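Local coordinates for protein type 3 secretion system pilotin (Salmonella typhimurium, PDB 6XFJ) that acts as the pilot lipoprotein required to localize the secretin InvG to the outer membrane during assembly of the type III secretion system, at residues 32-37 / 49-54. Numbering follows the deposited sequence.
Sequences TFFQEH and QLMTEF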
loop_
_atom_site.group_PDB
_atom_site.type_symbol
_atom_site.label_atom_id
_atom_site.label_comp_id
_atom_site.label_asym_id
_atom_site.label_seq_id
_atom_site.Cartn_x
_atom_site.Cartn_y
_atom_site.Cartn_z
ATOM N N THR B 32 -4.646 11.736 2.096
ATOM C CA THR B 32 -5.821 11.575 2.986
ATOM C C THR B 32 -5.387 11.657 4.445
ATOM O O THR B 32 -5.966 12.406 5.249
ATOM C CB THR B 32 -6.558 10.263 2.714
ATOM O OG1 THR B 32 -7.035 10.323 1.366
ATOM C CG2 THR B 32 -7.749 10.054 3.633
ATOM N N PHE B 33 -4.347 10.920 4.799
ATOM C CA PHE B 33 -3.880 10.880 6.197
ATOM C C PHE B 33 -3.521 12.298 6.647
ATOM O O PHE B 33 -3.960 12.731 7.708
ATOM C CB PHE B 33 -2.652 9.964 6.312
ATOM C CG PHE B 33 -2.073 10.068 7.690
ATOM C CD1 PHE B 33 -2.600 9.340 8.737
ATOM C CD2 PHE B 33 -1.094 11.013 7.967
ATOM C CE1 PHE B 33 -2.103 9.509 10.022
ATOM C CE2 PHE B 33 -0.572 11.155 9.251
ATOM C CZ PHE B 33 -1.104 10.416 10.260
ATOM N N PHE B 34 -2.745 13.039 5.853
ATOM C CA PHE B 34 -2.265 14.376 6.291
ATOM C C PHE B 34 -3.411 15.383 6.320
ATOM O O PHE B 34 -3.451 16.179 7.228
ATOM C CB PHE B 34 -1.056 14.813 5.471
ATOM C CG PHE B 34 0.171 14.082 5.946
ATOM C CD1 PHE B 34 0.713 14.350 7.196
ATOM C CD2 PHE B 34 0.725 13.060 5.194
ATOM C CE1 PHE B 34 1.826 13.653 7.662
ATOM C CE2 PHE B 34 1.796 12.348 5.689
ATOM C CZ PHE B 34 2.326 12.637 6.911
ATOM N N GLN B 35 -4.371 15.248 5.407
ATOM C CA GLN B 35 -5.559 16.145 5.434
ATOM C C GLN B 35 -6.344 15.914 6.728
ATOM O O GLN B 35 -6.914 16.893 7.252
ATOM C CB GLN B 35 -6.425 15.959 4.187
ATOM C CG GLN B 35 -5.708 16.449 2.938
ATOM C CD GLN B 35 -6.464 16.129 1.668
ATOM O OE1 GLN B 35 -7.209 15.151 1.604
ATOM N NE2 GLN B 35 -6.271 16.941 0.632
ATOM N N GLU B 36 -6.391 14.671 7.218
ATOM C CA GLU B 36 -7.136 14.257 8.446
ATOM C C GLU B 36 -6.324 14.642 9.706
ATOM O O GLU B 36 -6.881 14.558 10.798
ATOM C CB GLU B 36 -7.392 12.737 8.455
ATOM C CG GLU B 36 -8.473 12.237 7.526
ATOM C CD GLU B 36 -8.528 10.717 7.436
ATOM O OE1 GLU B 36 -7.642 10.064 8.062
ATOM O OE2 GLU B 36 -9.467 10.178 6.766
ATOM N N HIS B 37 -5.013 14.902 9.565
ATOM C CA HIS B 37 -4.110 15.134 10.726
ATOM C C HIS B 37 -3.252 16.364 10.475
ATOM O O HIS B 37 -2.017 16.249 10.482
ATOM C CB HIS B 37 -3.268 13.880 10.992
ATOM C CG HIS B 37 -4.067 12.657 11.264
ATOM N ND1 HIS B 37 -4.568 11.842 10.234
ATOM C CD2 HIS B 37 -4.425 12.069 12.433
ATOM C CE1 HIS B 37 -5.242 10.829 10.779
ATOM N NE2 HIS B 37 -5.173 10.947 12.122
ATOM N N GLN B 49 8.796 13.316 14.585
ATOM C CA GLN B 49 8.413 12.212 15.457
ATOM C C GLN B 49 7.575 11.211 14.672
ATOM O O GLN B 49 7.779 10.022 14.842
ATOM C CB GLN B 49 7.727 12.656 16.735
ATOM C CG GLN B 49 8.634 13.438 17.671
ATOM C CD GLN B 49 7.883 13.837 18.920
ATOM O OE1 GLN B 49 6.981 13.140 19.373
ATOM N NE2 GLN B 49 8.251 14.967 19.499
ATOM N N LEU B 50 6.618 11.684 13.875
ATOM C CA LEU B 50 5.799 10.745 13.097
ATOM C C LEU B 50 6.648 9.945 12.106
ATOM O O LEU B 50 6.438 8.750 11.989
ATOM C CB LEU B 50 4.713 11.533 12.369
ATOM C CG LEU B 50 3.791 10.652 11.551
ATOM C CD1 LEU B 50 2.883 9.878 12.455
ATOM C CD2 LEU B 50 2.991 11.566 10.625
ATOM N N MET B 51 7.543 10.613 11.372
ATOM C CA MET B 51 8.395 9.919 10.389
ATOM C C MET B 51 9.292 8.877 11.117
ATOM O O MET B 51 9.480 7.766 10.599
ATOM C CB MET B 51 9.241 10.888 9.556
ATOM C CG MET B 51 8.433 11.708 8.592
ATOM S SD MET B 51 7.497 10.716 7.389
ATOM C CE MET B 51 5.893 10.585 8.201
ATOM N N THR B 52 9.837 9.173 12.300
ATOM C CA THR B 52 10.599 8.154 13.070
ATOM C C THR B 52 9.688 6.961 13.391
ATOM O O THR B 52 10.124 5.779 13.156
ATOM C CB THR B 52 11.121 8.756 14.372
ATOM O OG1 THR B 52 12.015 9.793 13.965
ATOM C CG2 THR B 52 11.814 7.753 15.266
ATOM N N GLU B 53 8.460 7.215 13.881
ATOM C CA GLU B 53 7.582 6.083 14.276
ATOM C C GLU B 53 7.188 5.321 13.014
ATOM O O GLU B 53 7.097 4.102 13.056
ATOM C CB GLU B 53 6.350 6.537 15.044
ATOM C CG GLU B 53 6.513 6.929 16.468
ATOM C CD GLU B 53 7.229 5.904 17.321
ATOM O OE1 GLU B 53 6.834 4.721 17.355
ATOM O OE2 GLU B 53 8.168 6.302 17.961
ATOM N N PHE B 54 6.947 6.032 11.905
ATOM C CA PHE B 54 6.573 5.408 10.625
ATOM C C PHE B 54 7.670 4.473 10.095
ATOM O O PHE B 54 7.401 3.343 9.699
ATOM C CB PHE B 54 6.277 6.562 9.669
ATOM C CG PHE B 54 5.880 6.161 8.263
ATOM C CD1 PHE B 54 4.790 5.323 7.966
ATOM C CD2 PHE B 54 6.542 6.751 7.215
ATOM C CE1 PHE B 54 4.431 5.086 6.649
ATOM C CE2 PHE B 54 6.178 6.513 5.909
ATOM C CZ PHE B 54 5.100 5.706 5.637
#
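Leu50 overlaps the neighbouring rings of Phe33 and Phe34 with a single methyl, CD2, which meets both obliquely. Leu50 CD2 lies 3.8 Å from Phe33 CE2 and the same distance from Phe34 CE1, so one branch of the leucine touches both aromatics. With CG anti to the backbone N (chi1 -179°), Leu50 extends from helix 44-59 towards the rings, which approach from the opposite direction. Met51 adds its terminal methyl at the edge of the second ring, near its plane, with Met51 CE 4.3 Å from Phe34 CZ. Phe33 CD2 sits 3.7 Å above the centre of the Phe34 ring. His37 ND1 lies over one face of the Phe33 ring, towards the rim. A hydrogen bond from His37 ND1 to Phe33 O (2.7 Å, 162° at the hydrogen) holds the imidazole, with the acceptor in the ring plane. Tyr40 of helix 39-42 touches Phe33, Phe34 and Leu50, while Ser15 of the second subunit packs on Phe34 and Met51. Long side chains thus join segments 32-36 and 49-54, roughly antiparallel (140° between N-to-C directions) with axes no nearer than 14.7 Å, in the buried core of the all-helical C-terminal part of the pilotin, beside its dimer interface.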